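PDB 5X2G: CRISPR-associated endonuclease Cas9 from Campylobacter jejuni subsp. jejuni serotype O:2, which acts in CRISPR antiviral immunity as an RNA-guided endonuclease, cleaving the two strands of target DNA with separate RuvC-like and HNH nuclease domains. Local coordinates for residues G250-F255 against N401-A406; L497-T502 against V528-K533. All coordinates share one frame; numbering follows the deposited sequence.

In the fold
The two contacts share no helix or strand and do not touch: their centres lie 25 Å apart and their nearest atoms about 13 Å. They come in series along the chain, contact 1 closing before contact 2 opens. In contact 1, the loop between helices 228-236 and 266-287 meets the start of helix 404-415, in a mainly helical region that reaches phosphates of both RNA and DNA. Contact 2 belongs to the RuvC nuclease domain, where helix 492-505 lies along strand 530-534, the edge strand of a five-stranded mixed sheet. Contact 1 lies at a phosphate-binding surface; contact 2 packs a helix on that edge strand and also meets bound RNA through Asn500.

Contact 1: G250-F255 against N401-A406. With nucleotides of chain B; nucleotides of chain C.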
ATOM      1  N   GLY A 250      -4.696  -0.015 -17.668  1.00 37.42           N
ATOM      2  CA  GLY A 250      -6.134  -0.162 -17.745  1.00 43.74           C
ATOM      3  C   GLY A 250      -6.603  -0.611 -19.118  1.00 43.40           C
ATOM      4  O   GLY A 250      -5.838  -0.722 -20.078  1.00 45.45           O
ATOM      5  N   ASN A 251      -7.904  -0.866 -19.206  1.00 43.56           N
ATOM      6  CA  ASN A 251      -8.526  -1.369 -20.421  1.00 46.35           C
ATOM      7  C   ASN A 251      -9.291  -0.266 -21.143  1.00 44.25           C
ATOM      8  O   ASN A 251      -9.632   0.772 -20.570  1.00 41.36           O
ATOM      9  CB  ASN A 251      -9.471  -2.533 -20.108  1.00 51.32           C
ATOM     10  CG  ASN A 251      -8.750  -3.727 -19.522  1.00 55.88           C
ATOM     11  OD1 ASN A 251      -7.729  -4.169 -20.048  1.00 55.88           O
ATOM     12  ND2 ASN A 251      -9.275  -4.252 -18.419  1.00 59.08           N
ATOM     13  N   CYS A 252      -9.560  -0.513 -22.420  1.00 41.41           N
ATOM     14  CA  CYS A 252     -10.337   0.419 -23.224  1.00 44.55           C
ATOM     15  C   CYS A 252     -11.759   0.512 -22.691  1.00 44.01           C
ATOM     16  O   CYS A 252     -12.348  -0.487 -22.271  1.00 44.60           O
ATOM     17  CB  CYS A 252     -10.342  -0.033 -24.685  1.00 43.98           C
ATOM     18  SG  CYS A 252     -11.308   0.995 -25.816  1.00 46.98           S
ATOM     19  N   SER A 253     -12.313   1.726 -22.701  1.00 45.30           N
ATOM     20  CA  SER A 253     -13.684   1.931 -22.253  1.00 47.18           C
ATOM     21  C   SER A 253     -14.719   1.463 -23.269  1.00 46.40           C
ATOM     22  O   SER A 253     -15.898   1.346 -22.919  1.00 47.88           O
ATOM     23  CB  SER A 253     -13.909   3.408 -21.912  1.00 42.19           C
ATOM     24  OG  SER A 253     -13.470   4.257 -22.958  1.00 43.09           O
ATOM     25  N   PHE A 254     -14.313   1.190 -24.509  1.00 46.68           N
ATOM     26  CA  PHE A 254     -15.187   0.601 -25.519  1.00 51.23           C
ATOM     27  C   PHE A 254     -15.025  -0.912 -25.611  1.00 56.32           C
ATOM     28  O   PHE A 254     -16.008  -1.652 -25.508  1.00 58.16           O
ATOM     29  CB  PHE A 254     -14.913   1.220 -26.894  1.00 46.52           C
ATOM     30  CG  PHE A 254     -15.427   2.619 -27.047  1.00 47.15           C
ATOM     31  CD1 PHE A 254     -16.782   2.891 -26.943  1.00 46.83           C
ATOM     32  CD2 PHE A 254     -14.556   3.661 -27.323  1.00 48.82           C
ATOM     33  CE1 PHE A 254     -17.258   4.181 -27.097  1.00 49.27           C
ATOM     34  CE2 PHE A 254     -15.025   4.953 -27.479  1.00 50.22           C
ATOM     35  CZ  PHE A 254     -16.377   5.212 -27.366  1.00 50.53           C
ATOM     36  N   PHE A 255     -13.797  -1.381 -25.814  1.00 56.36           N
ATOM     37  CA  PHE A 255     -13.482  -2.803 -25.907  1.00 54.51           C
ATOM     38  C   PHE A 255     -12.713  -3.180 -24.642  1.00 54.51           C
ATOM     39  O   PHE A 255     -11.486  -3.086 -24.590  1.00 55.36           O
ATOM     40  CB  PHE A 255     -12.686  -3.100 -27.175  1.00 52.46           C
ATOM     41  CG  PHE A 255     -13.302  -2.527 -28.423  1.00 52.54           C
ATOM     42  CD1 PHE A 255     -14.539  -2.964 -28.867  1.00 51.50           C
ATOM     43  CD2 PHE A 255     -12.640  -1.552 -29.154  1.00 53.16           C
ATOM     44  CE1 PHE A 255     -15.108  -2.436 -30.018  1.00 52.72           C
ATOM     45  CE2 PHE A 255     -13.202  -1.022 -30.305  1.00 54.72           C
ATOM     46  CZ  PHE A 255     -14.436  -1.466 -30.737  1.00 53.01           C
ATOM     47  N   ASN A 401      -7.350   6.602 -22.877  1.00 43.23           N
ATOM     48  CA  ASN A 401      -8.408   5.815 -22.261  1.00 42.42           C
ATOM     49  C   ASN A 401      -9.117   4.899 -23.250  1.00 45.33           C
ATOM     50  O   ASN A 401     -10.056   4.201 -22.859  1.00 45.60           O
ATOM     51  CB  ASN A 401      -9.420   6.736 -21.573  1.00 42.29           C
ATOM     52  CG  ASN A 401      -8.914   7.265 -20.238  1.00 42.40           C
ATOM     53  OD1 ASN A 401      -8.415   6.507 -19.405  1.00 40.48           O
ATOM     54  ND2 ASN A 401      -9.033   8.574 -20.035  1.00 41.95           N
ATOM     55  N   ILE A 402      -8.692   4.878 -24.515  1.00 45.56           N
ATOM     56  CA  ILE A 402      -9.215   3.951 -25.508  1.00 47.09           C
ATOM     57  C   ILE A 402      -8.044   3.205 -26.143  1.00 47.47           C
ATOM     58  O   ILE A 402      -6.883   3.592 -26.009  1.00 45.25           O
ATOM     59  CB  ILE A 402     -10.069   4.653 -26.584  1.00 48.57           C
ATOM     60  CG1 ILE A 402      -9.265   5.748 -27.286  1.00 47.57           C
ATOM     61  CG2 ILE A 402     -11.339   5.221 -25.968  1.00 46.51           C
ATOM     62  CD1 ILE A 402     -10.100   6.609 -28.201  1.00 48.23           C
ATOM     63  N   SER A 403      -8.371   2.126 -26.845  1.00 48.76           N
ATOM     64  CA  SER A 403      -7.377   1.186 -27.341  1.00 53.14           C
ATOM     65  C   SER A 403      -6.978   1.493 -28.782  1.00 56.20           C
ATOM     66  O   SER A 403      -7.533   2.373 -29.441  1.00 56.14           O
ATOM     67  CB  SER A 403      -7.912  -0.241 -27.248  1.00 54.88           C
ATOM     68  OG  SER A 403      -9.131  -0.368 -27.961  1.00 58.43           O
ATOM     69  N   PHE A 404      -5.988   0.735 -29.268  1.00 59.58           N
ATOM     70  CA  PHE A 404      -5.643   0.780 -30.685  1.00 59.58           C
ATOM     71  C   PHE A 404      -6.825   0.361 -31.546  1.00 56.63           C
ATOM     72  O   PHE A 404      -7.101   0.978 -32.582  1.00 57.85           O
ATOM     73  CB  PHE A 404      -4.443  -0.123 -30.969  1.00 63.05           C
ATOM     74  CG  PHE A 404      -3.115   0.510 -30.668  1.00 67.74           C
ATOM     75  CD1 PHE A 404      -2.949   1.883 -30.751  1.00 70.30           C
ATOM     76  CD2 PHE A 404      -2.028  -0.273 -30.310  1.00 67.22           C
ATOM     77  CE1 PHE A 404      -1.724   2.465 -30.477  1.00 70.00           C
ATOM     78  CE2 PHE A 404      -0.804   0.302 -30.035  1.00 67.09           C
ATOM     79  CZ  PHE A 404      -0.651   1.672 -30.114  1.00 69.17           C
ATOM     80  N   LYS A 405      -7.533  -0.696 -31.133  1.00 54.70           N
ATOM     81  CA  LYS A 405      -8.671  -1.182 -31.905  1.00 58.18           C
ATOM     82  C   LYS A 405      -9.717  -0.090 -32.086  1.00 60.79           C
ATOM     83  O   LYS A 405     -10.316   0.033 -33.161  1.00 64.12           O
ATOM     84  CB  LYS A 405      -9.283  -2.404 -31.222  1.00 58.14           C
ATOM     85  CG  LYS A 405     -10.467  -3.000 -31.963  1.00 61.86           C
ATOM     86  CD  LYS A 405     -11.108  -4.128 -31.169  1.00 64.61           C
ATOM     87  CE  LYS A 405     -12.333  -4.671 -31.888  1.00 69.32           C
ATOM     88  NZ  LYS A 405     -13.048  -5.693 -31.075  1.00 72.32           N
ATOM     89  N   ALA A 406      -9.945   0.718 -31.049  1.00 59.71           N
ATOM     90  CA  ALA A 406     -10.883   1.827 -31.172  1.00 57.30           C
ATOM     91  C   ALA A 406     -10.294   2.957 -32.008  1.00 57.38           C
ATOM     92  O   ALA A 406     -11.007   3.588 -32.797  1.00 59.56           O
ATOM     93  CB  ALA A 406     -11.283   2.333 -29.786  1.00 55.37           C
TER
ATOM     94  P     A B   5      -9.157  10.197 -23.499  1.00 46.58           P
ATOM     95  OP1   A B   5      -8.010   9.274 -23.701  1.00 50.21           O
ATOM     96  OP2   A B   5      -9.749  10.329 -22.143  1.00 42.14           O
ATOM     97  O5'   A B   5      -8.707  11.650 -23.967  1.00 46.01           O
ATOM     98  C5'   A B   5      -8.284  11.880 -25.302  1.00 48.86           C
ATOM     99  C4'   A B   5      -8.103  13.349 -25.573  1.00 51.92           C
ATOM    100  O4'   A B   5      -9.364  14.052 -25.413  1.00 53.68           O
ATOM    101  C3'   A B   5      -7.166  14.081 -24.634  1.00 53.10           C
ATOM    102  O3'   A B   5      -5.799  13.853 -24.919  1.00 55.81           O
ATOM    103  C2'   A B   5      -7.610  15.526 -24.802  1.00 56.26           C
ATOM    104  O2'   A B   5      -7.138  16.058 -26.031  1.00 60.02           O
ATOM    105  C1'   A B   5      -9.123  15.351 -24.908  1.00 55.48           C
ATOM    106  N9    A B   5      -9.769  15.481 -23.589  1.00 56.29           N
ATOM    107  C8    A B   5     -10.342  14.504 -22.812  1.00 53.43           C
ATOM    108  N7    A B   5     -10.823  14.951 -21.677  1.00 52.03           N
ATOM    109  C5    A B   5     -10.544  16.311 -21.707  1.00 54.67           C
ATOM    110  C6    A B   5     -10.797  17.354 -20.798  1.00 54.43           C
ATOM    111  N6    A B   5     -11.417  17.189 -19.627  1.00 51.30           N
ATOM    112  N1    A B   5     -10.385  18.595 -21.139  1.00 56.92           N
ATOM    113  C2    A B   5      -9.763  18.770 -22.312  1.00 59.51           C
ATOM    114  N3    A B   5      -9.470  17.872 -23.247  1.00 59.99           N
ATOM    115  C4    A B   5      -9.892  16.648 -22.879  1.00 57.08           C
TER
ATOM    116  P    DA C  18      -3.289   3.334 -16.444  1.00 38.49           P
ATOM    117  OP1  DA C  18      -4.136   2.720 -17.493  1.00 38.09           O
ATOM    118  OP2  DA C  18      -2.759   4.702 -16.638  1.00 36.41           O
ATOM    119  O5'  DA C  18      -4.105   3.296 -15.063  1.00 38.82           O
ATOM    120  C5'  DA C  18      -4.670   2.068 -14.604  1.00 36.88           C
ATOM    121  C4'  DA C  18      -5.396   2.261 -13.284  1.00 36.24           C
ATOM    122  O4'  DA C  18      -4.436   2.438 -12.211  1.00 38.82           O
ATOM    123  C3'  DA C  18      -6.277   3.488 -13.221  1.00 36.52           C
ATOM    124  O3'  DA C  18      -7.552   3.190 -13.765  1.00 37.21           O
ATOM    125  C2'  DA C  18      -6.346   3.750 -11.721  1.00 36.33           C
ATOM    126  C1'  DA C  18      -4.931   3.385 -11.277  1.00 37.05           C
ATOM    127  N9   DA C  18      -4.015   4.522 -11.248  1.00 43.16           N
ATOM    128  C8   DA C  18      -3.189   4.935 -12.256  1.00 45.55           C
ATOM    129  N7   DA C  18      -2.468   5.988 -11.952  1.00 46.60           N
ATOM    130  C5   DA C  18      -2.846   6.287 -10.654  1.00 46.40           C
ATOM    131  C6   DA C  18      -2.444   7.298  -9.758  1.00 46.12           C
ATOM    132  N6   DA C  18      -1.533   8.228 -10.061  1.00 45.24           N
ATOM    133  N1   DA C  18      -3.017   7.316  -8.535  1.00 46.66           N
ATOM    134  C2   DA C  18      -3.932   6.386  -8.237  1.00 46.29           C
ATOM    135  N3   DA C  18      -4.385   5.385  -8.993  1.00 48.59           N
ATOM    136  C4   DA C  18      -3.798   5.393 -10.202  1.00 46.17           C
TER
ATOM    137  P     A B   4     -13.935   7.949 -21.563  1.00 45.85           P
ATOM    138  OP1   A B   4     -13.086   6.733 -21.585  1.00 43.49           O
ATOM    139  OP2   A B   4     -14.074   8.731 -20.307  1.00 51.84           O
ATOM    140  O5'   A B   4     -13.407   8.940 -22.691  1.00 47.34           O
ATOM    141  C5'   A B   4     -13.181   8.472 -24.009  1.00 45.38           C
ATOM    142  C4'   A B   4     -12.740   9.580 -24.926  1.00 47.55           C
ATOM    143  O4'   A B   4     -13.811  10.549 -25.102  1.00 50.56           O
ATOM    144  C3'   A B   4     -11.581  10.432 -24.446  1.00 47.06           C
ATOM    145  O3'   A B   4     -10.316   9.804 -24.544  1.00 47.52           O
ATOM    146  C2'   A B   4     -11.737  11.671 -25.309  1.00 49.54           C
ATOM    147  O2'   A B   4     -11.349  11.396 -26.645  1.00 52.37           O
ATOM    148  C1'   A B   4     -13.254  11.841 -25.275  1.00 50.73           C
ATOM    149  N9    A B   4     -13.634  12.683 -24.127  1.00 50.94           N
ATOM    150  C8    A B   4     -14.062  12.295 -22.880  1.00 48.82           C
ATOM    151  N7    A B   4     -14.283  13.300 -22.065  1.00 49.43           N
ATOM    152  C5    A B   4     -13.965  14.421 -22.823  1.00 52.36           C
ATOM    153  C6    A B   4     -13.986  15.799 -22.540  1.00 55.54           C
ATOM    154  N6    A B   4     -14.359  16.309 -21.366  1.00 47.12           N
ATOM    155  N1    A B   4     -13.606  16.647 -23.523  1.00 55.09           N
ATOM    156  C2    A B   4     -13.232  16.140 -24.703  1.00 53.11           C
ATOM    157  N3    A B   4     -13.170  14.868 -25.087  1.00 50.98           N
ATOM    158  C4    A B   4     -13.554  14.052 -24.090  1.00 51.63           C
TER
HETATM  159  O   HOH W   1     -10.911   3.272 -20.078  1.00 43.23           O
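The N-capped start of helix 404-415 packs against a loop through Cys252, Phe254 and Phe255. Ser403 is the N-cap residue, its OG weakly accepting from Ala406 N. Cys252 SG, anti to its own N (chi1 178°), lies 3.3 Å from Ser403 N; the same sulfur accepts from Phe254 N and, almost straight at 172°, from Phe255 N, so that the turn of the loop closes on it. The extended Lys405 chain runs flat over one face of the Phe255 ring, about perpendicular to the direction of that side chain. Lys405 CD lies 3.8 Å from the Phe255 centroid and Lys405 NZ 4.1 Å from it in a cation-pi contact, while Ser403 OG and Ala406 N sit at the ring edge. Phe254 CD2 rests 3.8 Å from Ile402 CG2. One water donates to both Asn251 O and Asn401 O, alongside a weak Ser253 N to Asn401 O bond. Three phosphates are bound around the contact: Asn401 N donates to OP1 and Asn401 ND2 to OP2 (2.8 Å) of A5 of chain B, Ser253 OG to OP1 of A4 of chain B, and Gly250 N to OP1 of DA18 of chain C, in keeping with the helical recognition lobe of Cas9.

Contact 2: L497-T502 against V528-K533; sequences LVLNYT and VHVEAK
Leu499 meets the strand through both Val530 and Ala532. Its CG stands anti to the backbone N (chi1 180°), which, with CB already directed at the strand, carries CG to Val530. There Leu499 CG touches Val530 CG1 at 3.7 Å, the two side chains running alongside each other, oppositely directed. CD1 reaches further along the strand and lies over its backbone, Leu499 CD1 being 3.6 Å from Ala532 N, and packs on the Ala532 methyl, Leu499 CD1 to Ala532 CB being 3.7 Å. Between these two segments no hydrogen bond forms, and the touching is apolar. Asn500, the next residue, turns its CB away from the strand and gives ND2 to a phosphate of the bound RNA. The axes of helix segment 497-502 and strand segment 530-533 approach to 8.5 Å and run nearly antiparallel (167°). In the deposited chain, helix 492-505 connects strands 481-486 and 530-534, which are parallel neighbours in the sheet, as in the beta-alpha-beta crossover of the RNase H-like fold to which RuvC belongs. Glu485, on the neighbouring strand and a predicted magnesium ligand, has its side chain about 8 Å from that of Ala532. Thr502 comes last, and its CG2 packs across Val530 CG2 at 3.9 Å, roughly at a right angle. The hydroxyl is turned back into the helix: Thr502 OG1 donates to Val498 O at 2.8 Å, tilted 24° from the carbonyl plane, and Thr502 N reaches the same oxygen from the opposite face, leaving Val498 O gripped twice. Tyr465 OH, on helix 456-476, also bonds to Thr502 OG1, so the rotation that presents the methyl to Val530 is fixed by two polar partners.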
ATOM      1  N   LEU A 497     -19.000   6.762  -6.693  1.00 50.28           N
ATOM      2  CA  LEU A 497     -18.606   5.440  -7.169  1.00 49.63           C
ATOM      3  C   LEU A 497     -19.594   4.375  -6.706  1.00 52.04           C
ATOM      4  O   LEU A 497     -20.025   3.527  -7.496  1.00 52.83           O
ATOM      5  CB  LEU A 497     -17.195   5.114  -6.681  1.00 47.51           C
ATOM      6  CG  LEU A 497     -16.611   3.762  -7.088  1.00 48.81           C
ATOM      7  CD1 LEU A 497     -16.370   3.704  -8.591  1.00 46.08           C
ATOM      8  CD2 LEU A 497     -15.327   3.495  -6.322  1.00 50.41           C
ATOM      9  N   VAL A 498     -19.958   4.406  -5.422  1.00 50.89           N
ATOM     10  CA  VAL A 498     -20.904   3.435  -4.880  1.00 49.81           C
ATOM     11  C   VAL A 498     -22.265   3.577  -5.546  1.00 48.85           C
ATOM     12  O   VAL A 498     -22.987   2.587  -5.724  1.00 46.36           O
ATOM     13  CB  VAL A 498     -20.990   3.595  -3.348  1.00 48.26           C
ATOM     14  CG1 VAL A 498     -22.143   2.788  -2.779  1.00 48.07           C
ATOM     15  CG2 VAL A 498     -19.677   3.176  -2.701  1.00 45.59           C
ATOM     16  N   LEU A 499     -22.633   4.798  -5.939  1.00 51.71           N
ATOM     17  CA  LEU A 499     -23.906   5.009  -6.619  1.00 55.46           C
ATOM     18  C   LEU A 499     -23.922   4.318  -7.978  1.00 57.72           C
ATOM     19  O   LEU A 499     -24.851   3.562  -8.289  1.00 58.47           O
ATOM     20  CB  LEU A 499     -24.175   6.508  -6.760  1.00 58.26           C
ATOM     21  CG  LEU A 499     -25.464   6.955  -7.456  1.00 61.50           C
ATOM     22  CD1 LEU A 499     -26.048   8.160  -6.741  1.00 62.25           C
ATOM     23  CD2 LEU A 499     -25.211   7.281  -8.925  1.00 60.88           C
ATOM     24  N   ASN A 500     -22.899   4.563  -8.804  1.00 57.81           N
ATOM     25  CA  ASN A 500     -22.822   3.908 -10.108  1.00 56.89           C
ATOM     26  C   ASN A 500     -22.659   2.400  -9.966  1.00 55.06           C
ATOM     27  O   ASN A 500     -23.169   1.639 -10.796  1.00 55.17           O
ATOM     28  CB  ASN A 500     -21.666   4.493 -10.922  1.00 56.40           C
ATOM     29  CG  ASN A 500     -21.906   5.935 -11.326  1.00 58.63           C
ATOM     30  OD1 ASN A 500     -23.042   6.348 -11.551  1.00 63.42           O
ATOM     31  ND2 ASN A 500     -20.831   6.709 -11.423  1.00 57.48           N
ATOM     32  N   TYR A 501     -21.938   1.960  -8.933  1.00 52.70           N
ATOM     33  CA  TYR A 501     -21.828   0.539  -8.618  1.00 49.59           C
ATOM     34  C   TYR A 501     -23.207  -0.091  -8.445  1.00 49.60           C
ATOM     35  O   TYR A 501     -23.511  -1.132  -9.043  1.00 50.33           O
ATOM     36  CB  TYR A 501     -20.979   0.388  -7.351  1.00 48.45           C
ATOM     37  CG  TYR A 501     -20.756  -1.006  -6.788  1.00 47.35           C
ATOM     38  CD1 TYR A 501     -20.913  -2.151  -7.562  1.00 46.31           C
ATOM     39  CD2 TYR A 501     -20.369  -1.164  -5.463  1.00 46.06           C
ATOM     40  CE1 TYR A 501     -20.695  -3.416  -7.018  1.00 46.47           C
ATOM     41  CE2 TYR A 501     -20.150  -2.410  -4.917  1.00 44.34           C
ATOM     42  CZ  TYR A 501     -20.313  -3.534  -5.690  1.00 45.92           C
ATOM     43  OH  TYR A 501     -20.087  -4.769  -5.119  1.00 44.51           O
ATOM     44  N   THR A 502     -24.067   0.546  -7.651  1.00 46.94           N
ATOM     45  CA  THR A 502     -25.349  -0.050  -7.296  1.00 49.76           C
ATOM     46  C   THR A 502     -26.356   0.036  -8.437  1.00 54.38           C
ATOM     47  O   THR A 502     -27.097  -0.922  -8.687  1.00 56.80           O
ATOM     48  CB  THR A 502     -25.905   0.632  -6.043  1.00 48.41           C
ATOM     49  OG1 THR A 502     -24.893   0.656  -5.028  1.00 42.16           O
ATOM     50  CG2 THR A 502     -27.123  -0.114  -5.514  1.00 44.53           C
ATOM     51  N   VAL A 528     -35.099   5.655 -12.156  1.00 75.45           N
ATOM     52  CA  VAL A 528     -34.052   6.020 -11.207  1.00 78.10           C
ATOM     53  C   VAL A 528     -34.339   5.421  -9.834  1.00 76.57           C
ATOM     54  O   VAL A 528     -35.365   5.714  -9.219  1.00 77.26           O
ATOM     55  CB  VAL A 528     -33.900   7.548 -11.106  1.00 82.14           C
ATOM     56  CG1 VAL A 528     -32.880   7.912 -10.034  1.00 80.26           C
ATOM     57  CG2 VAL A 528     -33.501   8.128 -12.455  1.00 83.10           C
ATOM     58  N   HIS A 529     -33.424   4.580  -9.358  1.00 71.51           N
ATOM     59  CA  HIS A 529     -33.569   3.922  -8.067  1.00 68.66           C
ATOM     60  C   HIS A 529     -32.501   4.309  -7.058  1.00 63.64           C
ATOM     61  O   HIS A 529     -32.787   4.325  -5.858  1.00 61.17           O
ATOM     62  CB  HIS A 529     -33.556   2.396  -8.239  1.00 66.56           C
ATOM     63  CG  HIS A 529     -34.672   1.876  -9.089  1.00 68.27           C
ATOM     64  ND1 HIS A 529     -35.825   1.341  -8.558  1.00 69.37           N
ATOM     65  CD2 HIS A 529     -34.814   1.815 -10.435  1.00 67.75           C
ATOM     66  CE1 HIS A 529     -36.628   0.969  -9.539  1.00 69.81           C
ATOM     67  NE2 HIS A 529     -36.039   1.247 -10.687  1.00 68.61           N
ATOM     68  N   VAL A 530     -31.290   4.621  -7.502  1.00 61.49           N
ATOM     69  CA  VAL A 530     -30.207   5.018  -6.611  1.00 60.98           C
ATOM     70  C   VAL A 530     -30.038   6.526  -6.717  1.00 62.28           C
ATOM     71  O   VAL A 530     -29.708   7.049  -7.788  1.00 64.35           O
ATOM     72  CB  VAL A 530     -28.901   4.286  -6.951  1.00 58.39           C
ATOM     73  CG1 VAL A 530     -27.851   4.569  -5.890  1.00 58.70           C
ATOM     74  CG2 VAL A 530     -29.152   2.791  -7.076  1.00 57.16           C
ATOM     75  N   GLU A 531     -30.271   7.225  -5.611  1.00 63.81           N
ATOM     76  CA  GLU A 531     -30.152   8.672  -5.553  1.00 66.52           C
ATOM     77  C   GLU A 531     -29.079   9.064  -4.547  1.00 65.88           C
ATOM     78  O   GLU A 531     -28.882   8.393  -3.530  1.00 66.06           O
ATOM     79  CB  GLU A 531     -31.483   9.328  -5.168  1.00 74.42           C
ATOM     80  CG  GLU A 531     -32.599   9.118  -6.180  1.00 81.53           C
ATOM     81  CD  GLU A 531     -33.908   9.746  -5.742  1.00 87.33           C
ATOM     82  OE1 GLU A 531     -34.013  10.140  -4.561  1.00 89.12           O
ATOM     83  OE2 GLU A 531     -34.831   9.846  -6.578  1.00 89.80           O
ATOM     84  N   ALA A 532     -28.384  10.157  -4.843  1.00 63.69           N
ATOM     85  CA  ALA A 532     -27.410  10.733  -3.929  1.00 62.67           C
ATOM     86  C   ALA A 532     -28.042  11.903  -3.185  1.00 67.83           C
ATOM     87  O   ALA A 532     -28.758  12.715  -3.777  1.00 68.77           O
ATOM     88  CB  ALA A 532     -26.159  11.196  -4.676  1.00 59.38           C
ATOM     89  N   LYS A 533     -27.785  11.974  -1.883  1.00 70.46           N
ATOM     90  CA  LYS A 533     -28.276  13.054  -1.039  1.00 71.88           C
ATOM     91  C   LYS A 533     -27.114  13.973  -0.688  1.00 75.49           C
ATOM     92  O   LYS A 533     -26.049  13.503  -0.276  1.00 75.08           O
ATOM     93  CB  LYS A 533     -28.934  12.507   0.229  1.00 66.59           C
TER